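Local structure of chorismate mutase (Helicobacter pylori, 6AL9) at residues 27-31 against 79-83; 34-39 against 86-91. The protein probably catalyses the conversion of chorismate to prephenate, a step on the route to phenylalanine and tyrosine, and works as an all-helical dimer. The contacts are given in a common frame with arbitrary orientation. Numbering follows the deposited sequence.

Contact 1 of 2, residues 27-31 against 79-83; sequences LDKRL and VFKIS. With PHB (p-hydroxybenzoic acid), chain E.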
loop_
_atom_site.group_PDB
_atom_site.type_symbol
_atom_site.label_atom_id
_atom_site.label_comp_id
_atom_site.label_asym_id
_atom_site.label_seq_id
_atom_site.Cartn_x
_atom_site.Cartn_y
_atom_site.Cartn_z
ATOM N N LEU B 27 -6.459 -1.480 -2.811
ATOM C CA LEU B 27 -6.736 -0.723 -1.577
ATOM C C LEU B 27 -8.196 -0.290 -1.502
ATOM O O LEU B 27 -8.802 -0.309 -0.445
ATOM C CB LEU B 27 -5.814 0.502 -1.431
ATOM C CG LEU B 27 -6.036 1.313 -0.164
ATOM C CD1 LEU B 27 -5.583 0.545 1.047
ATOM C CD2 LEU B 27 -5.303 2.623 -0.243
ATOM N N ASP B 28 -8.744 0.105 -2.639
ATOM C CA ASP B 28 -10.147 0.426 -2.744
ATOM C C ASP B 28 -11.045 -0.756 -2.358
ATOM O O ASP B 28 -12.020 -0.592 -1.631
ATOM C CB ASP B 28 -10.447 0.905 -4.169
ATOM C CG ASP B 28 -11.694 1.780 -4.243
ATOM O OD1 ASP B 28 -11.852 2.664 -3.376
ATOM O OD2 ASP B 28 -12.499 1.594 -5.180
ATOM N N LYS B 29 -10.711 -1.948 -2.846
ATOM C CA LYS B 29 -11.471 -3.172 -2.521
ATOM C C LYS B 29 -11.338 -3.502 -1.054
ATOM O O LYS B 29 -12.263 -4.039 -0.449
ATOM C CB LYS B 29 -10.960 -4.374 -3.327
ATOM C CG LYS B 29 -11.510 -4.499 -4.741
ATOM C CD LYS B 29 -10.413 -4.735 -5.792
ATOM C CE LYS B 29 -10.922 -5.487 -7.018
ATOM N NZ LYS B 29 -11.097 -6.943 -6.723
ATOM N N ARG B 30 -10.177 -3.186 -0.480
ATOM C CA ARG B 30 -9.924 -3.489 0.931
ATOM C C ARG B 30 -10.728 -2.585 1.837
ATOM O O ARG B 30 -11.132 -2.974 2.937
ATOM C CB ARG B 30 -8.429 -3.417 1.269
ATOM C CG ARG B 30 -8.062 -4.044 2.602
ATOM C CD ARG B 30 -6.651 -3.621 3.009
ATOM N NE ARG B 30 -6.020 -4.529 3.959
ATOM C CZ ARG B 30 -6.313 -4.576 5.255
ATOM N NH1 ARG B 30 -7.200 -3.732 5.783
ATOM N NH2 ARG B 30 -5.693 -5.440 6.049
ATOM N N LEU B 31 -10.998 -1.381 1.369
ATOM C CA LEU B 31 -11.918 -0.516 2.082
ATOM C C LEU B 31 -13.379 -0.957 1.950
ATOM O O LEU B 31 -14.165 -0.766 2.858
ATOM C CB LEU B 31 -11.753 0.919 1.580
ATOM C CG LEU B 31 -10.394 1.523 1.864
ATOM C CD1 LEU B 31 -10.476 3.020 1.599
ATOM C CD2 LEU B 31 -9.988 1.199 3.312
ATOM N N VAL B 79 -1.810 1.588 6.159
ATOM C CA VAL B 79 -2.985 0.844 5.732
ATOM C C VAL B 79 -4.040 0.645 6.827
ATOM O O VAL B 79 -5.244 0.826 6.580
ATOM C CB VAL B 79 -2.597 -0.526 5.143
ATOM C CG1 VAL B 79 -3.837 -1.356 4.841
ATOM C CG2 VAL B 79 -1.818 -0.324 3.860
ATOM N N PHE B 80 -3.608 0.264 8.026
ATOM C CA PHE B 80 -4.523 0.072 9.151
ATOM C C PHE B 80 -5.095 1.416 9.616
ATOM O O PHE B 80 -6.284 1.477 9.931
ATOM C CB PHE B 80 -3.852 -0.618 10.354
ATOM C CG PHE B 80 -3.416 -2.058 10.113
ATOM C CD1 PHE B 80 -4.144 -2.917 9.332
ATOM C CD2 PHE B 80 -2.258 -2.526 10.677
ATOM C CE1 PHE B 80 -3.734 -4.209 9.121
ATOM C CE2 PHE B 80 -1.839 -3.818 10.477
ATOM C CZ PHE B 80 -2.574 -4.659 9.689
ATOM N N LYS B 81 -4.272 2.471 9.665
ATOM C CA LYS B 81 -4.788 3.842 9.886
ATOM C C LYS B 81 -5.836 4.249 8.867
ATOM O O LYS B 81 -6.891 4.729 9.241
ATOM C CB LYS B 81 -3.676 4.898 9.902
ATOM C CG LYS B 81 -2.926 4.903 11.220
ATOM C CD LYS B 81 -1.983 6.082 11.372
ATOM C CE LYS B 81 -1.054 5.884 12.574
ATOM N NZ LYS B 81 0.323 6.400 12.289
ATOM N N ILE B 82 -5.530 4.080 7.587
ATOM C CA ILE B 82 -6.489 4.415 6.567
ATOM C C ILE B 82 -7.799 3.634 6.742
ATOM O O ILE B 82 -8.879 4.201 6.723
ATOM C CB ILE B 82 -5.949 4.110 5.181
ATOM C CG1 ILE B 82 -4.925 5.164 4.760
ATOM C CG2 ILE B 82 -7.097 4.078 4.174
ATOM C CD1 ILE B 82 -4.138 4.720 3.547
ATOM N N SER B 83 -7.679 2.329 6.910
ATOM C CA SER B 83 -8.837 1.453 7.126
ATOM C C SER B 83 -9.662 1.784 8.378
ATOM O O SER B 83 -10.897 1.776 8.326
ATOM C CB SER B 83 -8.366 -0.003 7.163
ATOM O OG SER B 83 -9.455 -0.895 7.314
HETATM C "C1'" PHB E . -8.346 -4.506 8.491
HETATM O "O1'" PHB E . -7.503 -5.360 8.145
HETATM O "O2'" PHB E . -9.217 -4.084 7.694
HETATM C C1 PHB E . -8.298 -3.984 9.899
HETATM C C2 PHB E . -8.799 -2.717 10.223
HETATM C C3 PHB E . -8.745 -2.252 11.538
HETATM C C4 PHB E . -8.190 -3.059 12.530
HETATM C C5 PHB E . -7.694 -4.323 12.206
HETATM C C6 PHB E . -7.746 -4.784 10.895
HETATM O O4 PHB E . -8.119 -2.623 13.816
#
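Arg30 lays one face of its guanidinium over Val79, with NE 4.0 Å from Val79 CG1, and carries its charge on toward the bound p-hydroxybenzoic acid. Its extended t, t, t side chain makes that span possible across helices 27-31 and 79-83, whose axes stay 11.0 Å apart at closest approach and cross at -48°. Arg30 NH2 donates a hydrogen bond of 2.8 Å to O1' of the ligand, and Ser83 OG donates another of 3.2 Å to O2', so the two helices share one carboxylate. Phe80 starts with its CA-to-CB bond pointing away, but its ring swings back until its edge meets the arginine, CE1 lying 3.8 Å from Arg30 NH2. Away from the ligand the contact is aliphatic: Ile82 meets both leucines, with CD1 4.5 Å from Leu27 CD2 and CG2 4.2 Å from Leu31 CD2. Serine suits the next position because it is small as well as polar. Leu31 CD2 comes within 4.0 Å of Ser83 CA, and the CA atoms of Leu31 and Ser83 are 6.2 Å apart, against 8.4 Å for Leu27 and Val79. Arg30 NE also forms a salt bridge to Asp20 of the second subunit, while Cys48 N and Glu52 OE2 also hydrogen-bond the ligand. The pairing belongs to the helical fold of type II chorismate mutases, whose active sites lie among the helices of a dimer. With Asp20 of the second subunit balancing its charge, buried Arg30 still offers NH2, beside Ser83 OG, to a carboxylate, consistent with a site that probably receives a carboxylate of chorismate.

Contact 2 of 2, residues 34-39 against 86-91; sequences ALKIAL and FQENAL. With PYR (pyruvic acid), chain D.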
loop_
_atom_site.group_PDB
_atom_site.type_symbol
_atom_site.label_atom_id
_atom_site.label_comp_id
_atom_site.label_asym_id
_atom_site.label_seq_id
_atom_site.Cartn_x
_atom_site.Cartn_y
_atom_site.Cartn_z
ATOM N N ALA B 34 -13.697 -3.653 4.429
ATOM C CA ALA B 34 -13.672 -3.055 5.756
ATOM C C ALA B 34 -14.994 -2.351 6.066
ATOM O O ALA B 34 -15.388 -2.249 7.222
ATOM C CB ALA B 34 -12.500 -2.074 5.872
ATOM N N LEU B 35 -15.646 -1.834 5.037
ATOM C CA LEU B 35 -16.964 -1.238 5.207
ATOM C C LEU B 35 -17.940 -2.309 5.689
ATOM O O LEU B 35 -18.670 -2.090 6.664
ATOM C CB LEU B 35 -17.483 -0.631 3.896
ATOM C CG LEU B 35 -18.870 0.040 4.006
ATOM C CD1 LEU B 35 -18.936 1.053 5.142
ATOM C CD2 LEU B 35 -19.226 0.709 2.692
ATOM N N LYS B 36 -17.939 -3.457 5.001
ATOM C CA LYS B 36 -18.804 -4.559 5.389
ATOM C C LYS B 36 -18.535 -5.004 6.825
ATOM O O LYS B 36 -19.483 -5.232 7.582
ATOM C CB LYS B 36 -18.647 -5.728 4.440
ATOM C CG LYS B 36 -19.240 -5.462 3.071
ATOM C CD LYS B 36 -18.492 -6.227 1.984
ATOM C CE LYS B 36 -19.425 -7.006 1.084
ATOM N NZ LYS B 36 -18.923 -6.978 -0.316
ATOM N N ILE B 37 -17.257 -5.097 7.215
ATOM C CA ILE B 37 -16.916 -5.501 8.571
ATOM C C ILE B 37 -17.425 -4.492 9.583
ATOM O O ILE B 37 -17.971 -4.870 10.610
ATOM C CB ILE B 37 -15.400 -5.699 8.761
ATOM C CG1 ILE B 37 -14.924 -6.985 8.079
ATOM C CG2 ILE B 37 -15.037 -5.784 10.242
ATOM C CD1 ILE B 37 -13.441 -6.971 7.789
ATOM N N ALA B 38 -17.242 -3.210 9.306
ATOM C CA ALA B 38 -17.677 -2.178 10.242
ATOM C C ALA B 38 -19.133 -2.306 10.557
ATOM O O ALA B 38 -19.531 -2.154 11.709
ATOM C CB ALA B 38 -17.433 -0.801 9.660
ATOM N N LEU B 39 -19.920 -2.571 9.515
ATOM C CA LEU B 39 -21.377 -2.609 9.601
ATOM C C LEU B 39 -21.887 -3.817 10.356
ATOM O O LEU B 39 -22.836 -3.685 11.102
ATOM C CB LEU B 39 -22.000 -2.601 8.197
ATOM C CG LEU B 39 -21.799 -1.313 7.393
ATOM C CD1 LEU B 39 -22.391 -1.435 5.994
ATOM C CD2 LEU B 39 -22.389 -0.119 8.125
ATOM N N PHE B 86 -11.465 5.190 8.016
ATOM C CA PHE B 86 -12.526 5.034 7.041
ATOM C C PHE B 86 -13.770 4.391 7.681
ATOM O O PHE B 86 -14.897 4.886 7.508
ATOM C CB PHE B 86 -12.023 4.215 5.852
ATOM C CG PHE B 86 -13.114 3.753 4.937
ATOM C CD1 PHE B 86 -13.811 4.659 4.166
ATOM C CD2 PHE B 86 -13.438 2.408 4.851
ATOM C CE1 PHE B 86 -14.818 4.231 3.328
ATOM C CE2 PHE B 86 -14.440 1.977 4.008
ATOM C CZ PHE B 86 -15.126 2.883 3.247
ATOM N N GLN B 87 -13.545 3.306 8.434
ATOM C CA GLN B 87 -14.606 2.574 9.129
ATOM C C GLN B 87 -15.334 3.459 10.152
ATOM O O GLN B 87 -16.574 3.452 10.231
ATOM C CB GLN B 87 -14.032 1.348 9.844
ATOM C CG GLN B 87 -13.757 0.158 8.946
ATOM C CD GLN B 87 -13.040 -0.976 9.674
ATOM O OE1 GLN B 87 -11.844 -0.909 9.914
ATOM N NE2 GLN B 87 -13.765 -2.020 10.002
ATOM N N GLU B 88 -14.550 4.209 10.923
ATOM C CA GLU B 88 -15.081 5.187 11.880
ATOM C C GLU B 88 -15.993 6.174 11.198
ATOM O O GLU B 88 -17.106 6.400 11.657
ATOM C CB GLU B 88 -13.950 5.970 12.565
ATOM C CG GLU B 88 -12.965 5.114 13.353
ATOM C CD GLU B 88 -13.537 4.527 14.639
ATOM O OE1 GLU B 88 -14.720 4.768 14.970
ATOM O OE2 GLU B 88 -12.798 3.792 15.321
ATOM N N ASN B 89 -15.513 6.782 10.118
ATOM C CA ASN B 89 -16.283 7.787 9.419
ATOM C C ASN B 89 -17.513 7.188 8.825
ATOM O O ASN B 89 -18.565 7.747 8.965
ATOM C CB ASN B 89 -15.463 8.456 8.344
ATOM C CG ASN B 89 -14.365 9.315 8.921
ATOM O OD1 ASN B 89 -14.585 10.106 9.850
ATOM N ND2 ASN B 89 -13.169 9.161 8.382
ATOM N N ALA B 90 -17.400 6.024 8.210
ATOM C CA ALA B 90 -18.581 5.318 7.724
ATOM C C ALA B 90 -19.644 5.144 8.815
ATOM O O ALA B 90 -20.823 5.438 8.582
ATOM C CB ALA B 90 -18.194 3.967 7.142
ATOM N N LEU B 91 -19.232 4.689 10.001
ATOM C CA LEU B 91 -20.157 4.489 11.127
ATOM C C LEU B 91 -20.757 5.786 11.690
ATOM O O LEU B 91 -21.883 5.783 12.213
ATOM C CB LEU B 91 -19.479 3.726 12.271
ATOM C CG LEU B 91 -19.222 2.230 12.116
ATOM C CD1 LEU B 91 -18.656 1.672 13.405
ATOM C CD2 LEU B 91 -20.477 1.474 11.705
HETATM C C PYR D . -11.362 -6.315 11.588
HETATM O O PYR D . -11.263 -6.375 12.837
HETATM O OXT PYR D . -11.206 -7.350 10.897
HETATM C CA PYR D . -11.668 -5.013 10.964
HETATM O O3 PYR D . -12.118 -4.097 11.644
HETATM C CB PYR D . -11.436 -4.807 9.495
#
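Phe86 begins the segment 86-91, which crosses 34-39 in the all-helical type II chorismate mutase fold, at 54° with the axes 9.3 Å apart at closest approach. Its flat ring fills space beside Leu35, CE2 lying 4.0 Å from Leu35 CB, and it also meets His66 of the second subunit edge-to-face. Gln87 follows at the tightest point, where its CA is 5.8 Å from that of Ala38. Only a methyl group stands between the helices at Ala34 and at Ala38, so the long amide side chain can slide past them, with Gln87 CG 3.9 Å from Ala38 CB. The amide then donates a hydrogen bond from Gln87 NE2 to O3 of pyruvic acid, 3.1 Å long and nearly straight at 166°. Ile37 CD1 lies 3.4 Å from the ligand's methyl CB, and Arg13 of the second subunit also hydrogen-bonds the pyruvic acid. One turn after Phe86, Ala90 is small enough for Leu35 to press close, CD1 to CB at 3.6 Å. The CA-to-CB bond of Leu91 points sideways, but the end of its side chain comes nearer to segment 34-39: its CD2 is 4.4 Å from Leu39 CD2 and 3.7 Å from the carbonyl oxygen, O, of Ala38.

Both contacts join helix 9-41 to helix 69-93, one after the other along the same pair, with the contact centres about 10 Å apart. The centre of contact 1 is about 5 Å from the centre of the chain, and the contact is fully buried; that of contact 2 is about 14 Å from it, and this contact is partly exposed. The chemistry changes accordingly: a buried charge with partners in ligand and second subunit gives way to a neutral amide and alanines that let the helices come closer, edged by leucines. They meet directly, Ser83 OG standing 3.6 Å from Ala34 CB. Their ligands lie side by side, consistent with one continuous active-site pocket lined by both contacts.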